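PDB 5AY6: flagellar hook protein FlgE from Caulobacter crescentus CB15, which builds the flagellar hook, the flagellum's universal joint, and is represented here by a fragment spanning its third-domain and D2 regions. Local coordinates for residues 9-13 with 285-290; 21-25 with 141-145; 96-100 with 112-116. All blocks are in the same frame, centred on the assembly; numbering follows the deposited sequence.

How the contacts relate
Three separate places in an elongated fragment are described, strung along it without touching. Contact 1 pairs 9-13 with 285-290, 272 residues apart at their closest ends, on strands 6-12 and 277-291 of one mixed sheet; both other contacts lie within the part of the chain so enclosed. The centres of contact 1 and contact 2 are about 29 Å apart. The centres of contact 1 and contact 3 are about 40 Å apart. Contacts 2 and 3, with centres about 23 Å apart, reach opposite outer strands, 24-39 and 92-99, of the same five-stranded antiparallel sheet. The order is consistent with the third-domain region being inserted into a part whose sheet takes in strand 6-12.

Contact 1. Residues 9-13 with 285-290; sequences VNANL and SAAGGL
This contact is a parallel beta bridge, Ala11 with Leu290, within the mixed sheet in which strand 6-12 joins strands of the D2 region, running between strand 277-291 and strand 298-304. Val9 to Asn12 are extended; Ser285 to Gly288 form an irregular turn that interrupts the partner strand, with Leu290 back in the strand. The register sets Asn10 CA 4.5 Å from Gly289 CA and Ala11 CA 5.1 Å from Leu290 CA.

Two hydrogen bonds join the segments: Ala11 N to Gly289 O (3.1 Å, 160° at the hydrogen) and Gly289 N to Asn10 OD1 (3.0 Å, 158°). The second uses a side chain, with Asn10 in the m rotamer, while Asn10 ND2 turns to Ser301 and Asn303 on the next strand. The backbone pairing continues through Ala11 with Thr291, accompanied by a CA-H...O contact, Leu290 CA to Ala11 O at 3.4 Å.

Both glycines have a geometric reason. A CB on Gly288 (phi/psi -122/-123) would fall 1.7 Å from Asn10 OD1; Gly289 (100/173) would press a CB against the preceding carbonyl. The turn is held by an ST motif, Gly288 N to Ser285 OG at 3.2 Å.

Apolar packing lies on the face carrying Ala11 and Leu290. Leu290 (t, chi2 p) brings CD1 to 4.0 Å from Leu13 CG and 4.3 Å from Ala11 CB, and both leucines touch Phe222 of strand 214-222, placing this face against the neighbouring sheet.

At the turn, water 1 lies between Val9 O (3.1 Å) and Ser285 N (3.3 Å), accepting from the latter.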
ATOM      1  N   VAL A   9       2.523  20.045   6.725  1.00 13.91           N
ATOM      2  CA  VAL A   9       1.777  19.790   5.505  1.00 16.32           C
ATOM      3  C   VAL A   9       0.336  20.221   5.678  1.00 14.14           C
ATOM      4  O   VAL A   9      -0.357  19.754   6.580  1.00 19.44           O
ATOM      5  CB  VAL A   9       1.814  18.311   5.096  1.00 16.39           C
ATOM      6  CG1 VAL A   9       0.835  18.063   3.961  1.00 15.19           C
ATOM      7  CG2 VAL A   9       3.225  17.904   4.685  1.00 12.29           C
ATOM      8  N   ASN A  10      -0.105  21.121   4.811  1.00 16.13           N
ATOM      9  CA  ASN A  10      -1.496  21.547   4.791  1.00 17.28           C
ATOM     10  C   ASN A  10      -2.129  21.167   3.465  1.00 15.60           C
ATOM     11  O   ASN A  10      -1.913  21.832   2.452  1.00 19.85           O
ATOM     12  CB  ASN A  10      -1.598  23.050   5.028  1.00 18.64           C
ATOM     13  CG  ASN A  10      -0.816  23.498   6.245  1.00 25.60           C
ATOM     14  OD1 ASN A  10      -0.916  22.902   7.318  1.00 21.58           O
ATOM     15  ND2 ASN A  10      -0.016  24.546   6.078  1.00 25.20           N
ATOM     16  N   ALA A  11      -2.900  20.088   3.470  1.00 16.82           N
ATOM     17  CA  ALA A  11      -3.464  19.568   2.234  1.00 19.57           C
ATOM     18  C   ALA A  11      -4.686  18.701   2.489  1.00 19.10           C
ATOM     19  O   ALA A  11      -4.855  18.141   3.573  1.00 19.99           O
ATOM     20  CB  ALA A  11      -2.413  18.774   1.474  1.00 12.98           C
ATOM     21  N   ASN A  12      -5.538  18.584   1.478  1.00 18.89           N
ATOM     22  CA  ASN A  12      -6.681  17.691   1.576  1.00 15.75           C
ATOM     23  C   ASN A  12      -6.601  16.574   0.549  1.00 17.98           C
ATOM     24  O   ASN A  12      -6.208  16.798  -0.595  1.00 16.02           O
ATOM     25  CB  ASN A  12      -7.994  18.456   1.396  1.00 16.50           C
ATOM     26  CG  ASN A  12      -9.205  17.558   1.550  1.00 14.35           C
ATOM     27  OD1 ASN A  12      -9.500  17.082   2.646  1.00 16.03           O
ATOM     28  ND2 ASN A  12      -9.906  17.310   0.448  1.00 19.32           N
ATOM     29  N   LEU A  13      -6.968  15.373   0.975  1.00 16.54           N
ATOM     30  CA  LEU A  13      -7.110  14.242   0.068  1.00 17.29           C
ATOM     31  C   LEU A  13      -8.594  13.969  -0.123  1.00 15.23           C
ATOM     32  O   LEU A  13      -9.309  13.771   0.855  1.00 17.35           O
ATOM     33  CB  LEU A  13      -6.408  13.006   0.629  1.00 15.85           C
ATOM     34  CG  LEU A  13      -4.939  13.156   1.021  1.00 14.77           C
ATOM     35  CD1 LEU A  13      -4.488  11.959   1.843  1.00 19.36           C
ATOM     36  CD2 LEU A  13      -4.076  13.299  -0.218  1.00 24.20           C
ATOM     37  N   SER A 285      -1.298  19.884  12.323  1.00 19.44           N
ATOM     38  CA  SER A 285      -1.378  21.200  12.950  1.00 19.97           C
ATOM     39  C   SER A 285      -2.830  21.667  13.093  1.00 23.26           C
ATOM     40  O   SER A 285      -3.724  21.189  12.391  1.00 18.71           O
ATOM     41  CB  SER A 285      -0.575  22.218  12.147  1.00 23.99           C
ATOM     42  OG  SER A 285      -1.184  22.452  10.890  1.00 35.02           O
ATOM     43  N   ALA A 286      -3.060  22.605  14.004  1.00 17.39           N
ATOM     44  CA  ALA A 286      -4.411  23.093  14.272  1.00 21.14           C
ATOM     45  C   ALA A 286      -5.009  23.838  13.077  1.00 20.85           C
ATOM     46  O   ALA A 286      -6.143  23.575  12.673  1.00 16.00           O
ATOM     47  CB  ALA A 286      -4.410  23.987  15.495  1.00 10.24           C
ATOM     48  N   ALA A 287      -4.250  24.772  12.516  1.00 18.32           N
ATOM     49  CA  ALA A 287      -4.763  25.583  11.412  1.00 31.24           C
ATOM     50  C   ALA A 287      -4.788  24.803  10.102  1.00 31.00           C
ATOM     51  O   ALA A 287      -5.650  25.037   9.257  1.00 37.25           O
ATOM     52  CB  ALA A 287      -3.939  26.854  11.253  1.00 23.63           C
ATOM     53  N   GLY A 288      -3.845  23.883   9.934  1.00 29.80           N
ATOM     54  CA  GLY A 288      -3.742  23.128   8.698  1.00 30.00           C
ATOM     55  C   GLY A 288      -3.848  21.629   8.889  1.00 27.07           C
ATOM     56  O   GLY A 288      -4.832  21.132   9.433  1.00 34.60           O
ATOM     57  N   GLY A 289      -2.832  20.904   8.433  1.00 23.81           N
ATOM     58  CA  GLY A 289      -2.801  19.464   8.596  1.00 18.49           C
ATOM     59  C   GLY A 289      -3.219  18.719   7.343  1.00 21.41           C
ATOM     60  O   GLY A 289      -3.655  19.320   6.362  1.00 18.61           O
ATOM     61  N   LEU A 290      -3.072  17.401   7.379  1.00 20.09           N
ATOM     62  CA  LEU A 290      -3.505  16.543   6.286  1.00 19.03           C
ATOM     63  C   LEU A 290      -4.924  16.063   6.553  1.00 19.64           C
ATOM     64  O   LEU A 290      -5.165  15.363   7.539  1.00 20.61           O
ATOM     65  CB  LEU A 290      -2.552  15.358   6.130  1.00 18.01           C
ATOM     66  CG  LEU A 290      -2.836  14.406   4.971  1.00 22.17           C
ATOM     67  CD1 LEU A 290      -2.636  15.108   3.633  1.00 15.52           C
ATOM     68  CD2 LEU A 290      -1.960  13.167   5.079  1.00 13.78           C
TER
HETATM   69  O   HOH W   1       0.402  20.314   9.568  1.00 16.47           O

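Contact 2. Residues 21-25 with 141-145; sequences AAVSY and AGKLY
This partly buried contact joins the start of strand 24-39, with the turn before it, to the loop after helix 137-140. The nearest CA pairs are Ala22-Leu144 at 5.0 Å, Val23-Tyr145 at 5.5 Å and Tyr25-Gly142 at 5.9 Å. One direct hydrogen bond links the backbones, Tyr145 N to Ala22 O (2.8 Å, 161°), and water 2 donates to both Ala21 O and Gly142 O, each at 2.8 Å. Past the helix, Lys143 takes positive phi (45/62), redirecting the chain into extended Leu144 and Tyr145. This probably lies near where the chain passes between third-domain and D2 regions: Val23 and Tyr145 both touch Leu188 of strand 180-189. Tyr25 (chi1 168°, chi2 70°) lays its ring face over Gly142 in a CH-pi contact, with Gly142 CA 3.5 Å from the centroid and 10° off the normal; a CB there would clash at 2.5 Å from Tyr25 CD2. Leu144 (m, chi2 t) fills the space beside it, its CD2 3.6 Å from Tyr25 CB and 3.4 Å from Ala22 O.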
ATOM      1  N   ALA A  21      -7.055   0.748 -10.313  1.00  9.37           N
ATOM      2  CA  ALA A  21      -7.030  -0.651 -10.724  1.00 15.21           C
ATOM      3  C   ALA A  21      -5.750  -1.353 -10.269  1.00 10.66           C
ATOM      4  O   ALA A  21      -5.743  -2.564 -10.071  1.00 11.95           O
ATOM      5  CB  ALA A  21      -7.178  -0.757 -12.226  1.00 10.48           C
ATOM      6  N   ALA A  22      -4.671  -0.594 -10.106  1.00 10.55           N
ATOM      7  CA  ALA A  22      -3.412  -1.162  -9.625  1.00 10.80           C
ATOM      8  C   ALA A  22      -3.436  -1.444  -8.119  1.00 16.27           C
ATOM      9  O   ALA A  22      -2.545  -2.104  -7.592  1.00 12.42           O
ATOM     10  CB  ALA A  22      -2.250  -0.236  -9.966  1.00 13.49           C
ATOM     11  N   VAL A  23      -4.450  -0.938  -7.423  1.00 10.89           N
ATOM     12  CA  VAL A  23      -4.591  -1.218  -5.997  1.00 11.46           C
ATOM     13  C   VAL A  23      -5.718  -2.220  -5.751  1.00 14.88           C
ATOM     14  O   VAL A  23      -5.571  -3.140  -4.945  1.00 13.98           O
ATOM     15  CB  VAL A  23      -4.841   0.077  -5.187  1.00 13.68           C
ATOM     16  CG1 VAL A  23      -5.310  -0.236  -3.777  1.00 12.32           C
ATOM     17  CG2 VAL A  23      -3.573   0.922  -5.154  1.00 14.07           C
ATOM     18  N   SER A  24      -6.839  -2.041  -6.446  1.00 10.64           N
ATOM     19  CA  SER A  24      -7.936  -3.007  -6.406  1.00 13.92           C
ATOM     20  C   SER A  24      -8.280  -3.456  -7.819  1.00 17.09           C
ATOM     21  O   SER A  24      -8.895  -2.718  -8.593  1.00 17.27           O
ATOM     22  CB  SER A  24      -9.170  -2.420  -5.728  1.00 12.79           C
ATOM     23  OG  SER A  24      -8.921  -2.193  -4.355  1.00 13.85           O
ATOM     24  N   TYR A  25      -7.892  -4.681  -8.143  1.00 14.18           N
ATOM     25  CA  TYR A  25      -7.969  -5.165  -9.509  1.00 12.32           C
ATOM     26  C   TYR A  25      -9.128  -6.128  -9.727  1.00 17.07           C
ATOM     27  O   TYR A  25      -9.139  -7.232  -9.183  1.00 14.81           O
ATOM     28  CB  TYR A  25      -6.644  -5.835  -9.884  1.00 15.69           C
ATOM     29  CG  TYR A  25      -6.679  -6.624 -11.168  1.00 12.70           C
ATOM     30  CD1 TYR A  25      -6.783  -5.986 -12.396  1.00 21.08           C
ATOM     31  CD2 TYR A  25      -6.580  -8.008 -11.153  1.00 19.23           C
ATOM     32  CE1 TYR A  25      -6.804  -6.707 -13.575  1.00 19.79           C
ATOM     33  CE2 TYR A  25      -6.600  -8.737 -12.328  1.00 20.14           C
ATOM     34  CZ  TYR A  25      -6.711  -8.081 -13.533  1.00 17.35           C
ATOM     35  OH  TYR A  25      -6.731  -8.802 -14.704  1.00 29.57           O
ATOM     36  N   ALA A 141      -1.607 -11.327 -12.835  1.00 16.00           N
ATOM     37  CA  ALA A 141      -1.925 -10.584 -14.053  1.00 19.16           C
ATOM     38  C   ALA A 141      -2.308  -9.135 -13.754  1.00 15.29           C
ATOM     39  O   ALA A 141      -2.165  -8.260 -14.603  1.00 20.84           O
ATOM     40  CB  ALA A 141      -3.044 -11.276 -14.820  1.00 18.90           C
ATOM     41  N   GLY A 142      -2.790  -8.889 -12.541  1.00 14.12           N
ATOM     42  CA  GLY A 142      -3.210  -7.557 -12.142  1.00 14.85           C
ATOM     43  C   GLY A 142      -2.076  -6.596 -11.841  1.00 16.10           C
ATOM     44  O   GLY A 142      -2.303  -5.387 -11.754  1.00 15.28           O
ATOM     45  N   LYS A 143      -0.865  -7.132 -11.689  1.00 12.77           N
ATOM     46  CA  LYS A 143       0.326  -6.342 -11.361  1.00 15.13           C
ATOM     47  C   LYS A 143       0.048  -5.341 -10.240  1.00 16.51           C
ATOM     48  O   LYS A 143       0.146  -4.129 -10.432  1.00 15.08           O
ATOM     49  CB  LYS A 143       0.844  -5.619 -12.605  1.00 15.09           C
ATOM     50  CG  LYS A 143       1.210  -6.562 -13.756  1.00 16.48           C
ATOM     51  CD  LYS A 143       1.827  -5.799 -14.921  1.00 27.87           C
ATOM     52  CE  LYS A 143       1.859  -6.642 -16.190  1.00 36.81           C
ATOM     53  NZ  LYS A 143       2.541  -7.950 -15.978  1.00 36.38           N
ATOM     54  N   LEU A 144      -0.316  -5.859  -9.072  1.00 14.71           N
ATOM     55  CA  LEU A 144      -0.762  -5.014  -7.970  1.00 13.54           C
ATOM     56  C   LEU A 144       0.355  -4.230  -7.290  1.00 15.80           C
ATOM     57  O   LEU A 144       1.522  -4.631  -7.299  1.00 13.58           O
ATOM     58  CB  LEU A 144      -1.490  -5.856  -6.924  1.00 12.69           C
ATOM     59  CG  LEU A 144      -2.840  -6.404  -7.387  1.00 12.08           C
ATOM     60  CD1 LEU A 144      -3.461  -7.261  -6.306  1.00 16.08           C
ATOM     61  CD2 LEU A 144      -3.749  -5.249  -7.750  1.00 17.47           C
ATOM     62  N   TYR A 145      -0.035  -3.106  -6.699  1.00 13.96           N
ATOM     63  CA  TYR A 145       0.853  -2.278  -5.894  1.00 11.58           C
ATOM     64  C   TYR A 145       1.557  -3.067  -4.804  1.00  8.57           C
ATOM     65  O   TYR A 145       0.948  -3.900  -4.121  1.00 11.47           O
ATOM     66  CB  TYR A 145       0.064  -1.132  -5.253  1.00 11.04           C
ATOM     67  CG  TYR A 145       0.854  -0.317  -4.253  1.00 12.61           C
ATOM     68  CD1 TYR A 145       0.653  -0.470  -2.885  1.00  9.41           C
ATOM     69  CD2 TYR A 145       1.800   0.607  -4.675  1.00  9.25           C
ATOM     70  CE1 TYR A 145       1.374   0.277  -1.966  1.00 11.23           C
ATOM     71  CE2 TYR A 145       2.521   1.360  -3.766  1.00 10.39           C
ATOM     72  CZ  TYR A 145       2.309   1.190  -2.418  1.00  9.68           C
ATOM     73  OH  TYR A 145       3.035   1.936  -1.520  1.00  8.51           O
TER
HETATM   74  O   HOH W   2      -4.453  -3.709 -12.237  1.00 19.69           O

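Contact 3. Residues 96-100 with 112-116; sequences TIDYK and TRINA
Tyr99 (p, chi2 85°) lays one ring face over Asn115 and Ala116: Ala116 CA sits 3.7 Å from the ring centroid and 21° off the normal, a CH-pi contact. Arg113 lies at the ring edge, with its guanidinium face toward the ring and Arg113 CZ 3.5 Å from Tyr99 CE2. The guanidinium meets Asp98 (t) in a bidentate salt bridge, Arg113 NE to Asp98 OD1 and Arg113 NH2 to Asp98 OD2, both 2.8 Å; Asp98 OD2 also accepts from Thr106 N. The touching parts (CA 97 to 99 against CA 112 to 116) run 25° apart, with Tyr99 CA 4.7 Å from Ile114 CA and Asp98 CA 5.2 Å from Thr112 CA. They join outer strand 92-99 of the third-domain region's five-stranded sheet to the hairpin 111-113/120-122, but without a regular backbone pairing: Tyr99 N, 3.4 Å from Arg113 O at a poor angle, instead bonds Asp98 OD1 at 2.8 Å. Water 3 sits 2.8 Å from Ile97 O and accepts from Arg113 N (3.2 Å).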
ATOM      1  N   THR A  96      -8.547 -16.969   4.041  1.00 17.35           N
ATOM      2  CA  THR A  96      -9.489 -16.594   5.088  1.00 13.56           C
ATOM      3  C   THR A  96     -10.785 -16.073   4.481  1.00 15.95           C
ATOM      4  O   THR A  96     -11.589 -15.443   5.170  1.00 13.67           O
ATOM      5  CB  THR A  96      -8.916 -15.518   6.029  1.00 20.50           C
ATOM      6  OG1 THR A  96      -8.723 -14.294   5.305  1.00 16.50           O
ATOM      7  CG2 THR A  96      -7.594 -15.980   6.642  1.00 19.07           C
ATOM      8  N   ILE A  97     -10.981 -16.326   3.191  1.00 14.01           N
ATOM      9  CA  ILE A  97     -12.202 -15.891   2.519  1.00 14.88           C
ATOM     10  C   ILE A  97     -13.404 -16.593   3.129  1.00 12.40           C
ATOM     11  O   ILE A  97     -13.440 -17.819   3.234  1.00 11.86           O
ATOM     12  CB  ILE A  97     -12.164 -16.170   1.002  1.00 14.97           C
ATOM     13  CG1 ILE A  97     -10.906 -15.573   0.372  1.00 20.26           C
ATOM     14  CG2 ILE A  97     -13.402 -15.597   0.319  1.00 11.28           C
ATOM     15  CD1 ILE A  97     -10.767 -15.886  -1.112  1.00 15.82           C
ATOM     16  N   ASP A  98     -14.384 -15.800   3.541  1.00 11.65           N
ATOM     17  CA  ASP A  98     -15.585 -16.308   4.187  1.00 15.12           C
ATOM     18  C   ASP A  98     -16.711 -15.332   3.858  1.00 13.90           C
ATOM     19  O   ASP A  98     -16.443 -14.252   3.330  1.00 15.68           O
ATOM     20  CB  ASP A  98     -15.373 -16.427   5.699  1.00 15.62           C
ATOM     21  CG  ASP A  98     -16.295 -17.442   6.348  1.00 16.47           C
ATOM     22  OD1 ASP A  98     -17.213 -17.956   5.673  1.00 19.46           O
ATOM     23  OD2 ASP A  98     -16.094 -17.726   7.547  1.00 17.60           O
ATOM     24  N   TYR A  99     -17.957 -15.691   4.157  1.00 16.18           N
ATOM     25  CA  TYR A  99     -19.071 -14.800   3.836  1.00 15.85           C
ATOM     26  C   TYR A  99     -18.928 -13.495   4.621  1.00 23.11           C
ATOM     27  O   TYR A  99     -18.355 -13.485   5.711  1.00 19.17           O
ATOM     28  CB  TYR A  99     -20.425 -15.479   4.103  1.00 18.72           C
ATOM     29  CG  TYR A  99     -20.814 -15.686   5.558  1.00 21.36           C
ATOM     30  CD1 TYR A  99     -21.449 -14.681   6.281  1.00 25.47           C
ATOM     31  CD2 TYR A  99     -20.590 -16.904   6.192  1.00 21.80           C
ATOM     32  CE1 TYR A  99     -21.822 -14.870   7.605  1.00 22.97           C
ATOM     33  CE2 TYR A  99     -20.963 -17.104   7.515  1.00 23.68           C
ATOM     34  CZ  TYR A  99     -21.578 -16.084   8.216  1.00 28.18           C
ATOM     35  OH  TYR A  99     -21.952 -16.275   9.530  1.00 22.64           O
ATOM     36  N   LYS A 100     -19.418 -12.392   4.058  1.00 17.03           N
ATOM     37  CA  LYS A 100     -19.252 -11.085   4.699  1.00 17.94           C
ATOM     38  C   LYS A 100     -19.949 -11.006   6.055  1.00 25.00           C
ATOM     39  O   LYS A 100     -21.160 -11.209   6.156  1.00 22.32           O
ATOM     40  CB  LYS A 100     -19.772  -9.960   3.799  1.00 23.46           C
ATOM     41  CG  LYS A 100     -19.636  -8.573   4.431  1.00 20.30           C
ATOM     42  CD  LYS A 100     -20.044  -7.467   3.474  1.00 39.57           C
ATOM     43  CE  LYS A 100     -21.504  -7.589   3.077  1.00 42.55           C
ATOM     44  NZ  LYS A 100     -21.887  -6.568   2.064  1.00 37.61           N
ATOM     45  N   THR A 112     -15.243 -21.101  -0.339  1.00 17.45           N
ATOM     46  CA  THR A 112     -15.654 -20.053   0.587  1.00 20.91           C
ATOM     47  C   THR A 112     -17.154 -20.156   0.804  1.00 19.22           C
ATOM     48  O   THR A 112     -17.896 -20.531  -0.108  1.00 19.03           O
ATOM     49  CB  THR A 112     -15.313 -18.632   0.087  1.00 19.55           C
ATOM     50  OG1 THR A 112     -15.706 -17.675   1.080  1.00 20.66           O
ATOM     51  CG2 THR A 112     -16.046 -18.314  -1.214  1.00 18.28           C
ATOM     52  N   ARG A 113     -17.603 -19.842   2.014  1.00 18.42           N
ATOM     53  CA  ARG A 113     -19.035 -19.695   2.253  1.00 23.56           C
ATOM     54  C   ARG A 113     -19.507 -18.431   1.548  1.00 21.32           C
ATOM     55  O   ARG A 113     -18.735 -17.481   1.402  1.00 19.30           O
ATOM     56  CB  ARG A 113     -19.345 -19.630   3.754  1.00 23.03           C
ATOM     57  CG  ARG A 113     -19.033 -20.915   4.510  1.00 23.90           C
ATOM     58  CD  ARG A 113     -19.553 -20.879   5.949  1.00 25.07           C
ATOM     59  NE  ARG A 113     -18.762 -20.010   6.819  1.00 26.39           N
ATOM     60  CZ  ARG A 113     -18.957 -19.888   8.130  1.00 26.10           C
ATOM     61  NH1 ARG A 113     -19.917 -20.584   8.725  1.00 25.68           N
ATOM     62  NH2 ARG A 113     -18.192 -19.075   8.850  1.00 16.39           N
ATOM     63  N   ILE A 114     -20.760 -18.418   1.097  1.00 17.68           N
ATOM     64  CA  ILE A 114     -21.326 -17.214   0.495  1.00 20.33           C
ATOM     65  C   ILE A 114     -22.533 -16.707   1.285  1.00 18.52           C
ATOM     66  O   ILE A 114     -23.088 -15.653   0.973  1.00 20.87           O
ATOM     67  CB  ILE A 114     -21.739 -17.443  -0.976  1.00 21.65           C
ATOM     68  CG1 ILE A 114     -22.795 -18.546  -1.075  1.00 19.05           C
ATOM     69  CG2 ILE A 114     -20.518 -17.779  -1.823  1.00 20.67           C
ATOM     70  CD1 ILE A 114     -23.261 -18.820  -2.493  1.00 21.38           C
ATOM     71  N   ASN A 115     -22.938 -17.460   2.302  1.00 19.65           N
ATOM     72  CA  ASN A 115     -23.952 -16.992   3.246  1.00 20.78           C
ATOM     73  C   ASN A 115     -23.804 -17.686   4.602  1.00 24.96           C
ATOM     74  O   ASN A 115     -23.068 -18.666   4.724  1.00 21.15           O
ATOM     75  CB  ASN A 115     -25.369 -17.196   2.682  1.00 15.61           C
ATOM     76  CG  ASN A 115     -25.684 -18.648   2.370  1.00 18.06           C
ATOM     77  OD1 ASN A 115     -25.365 -19.551   3.141  1.00 23.64           O
ATOM     78  ND2 ASN A 115     -26.333 -18.877   1.231  1.00 20.82           N
ATOM     79  N   ALA A 116     -24.500 -17.178   5.615  1.00 19.84           N
ATOM     80  CA  ALA A 116     -24.382 -17.715   6.970  1.00 24.48           C
ATOM     81  C   ALA A 116     -24.965 -19.120   7.066  1.00 28.91           C
ATOM     82  O   ALA A 116     -24.621 -19.886   7.967  1.00 28.16           O
ATOM     83  CB  ALA A 116     -25.063 -16.791   7.969  1.00 25.80           C
TER
HETATM   84  O   HOH W   3     -15.153 -19.874   4.106  1.00 16.37           O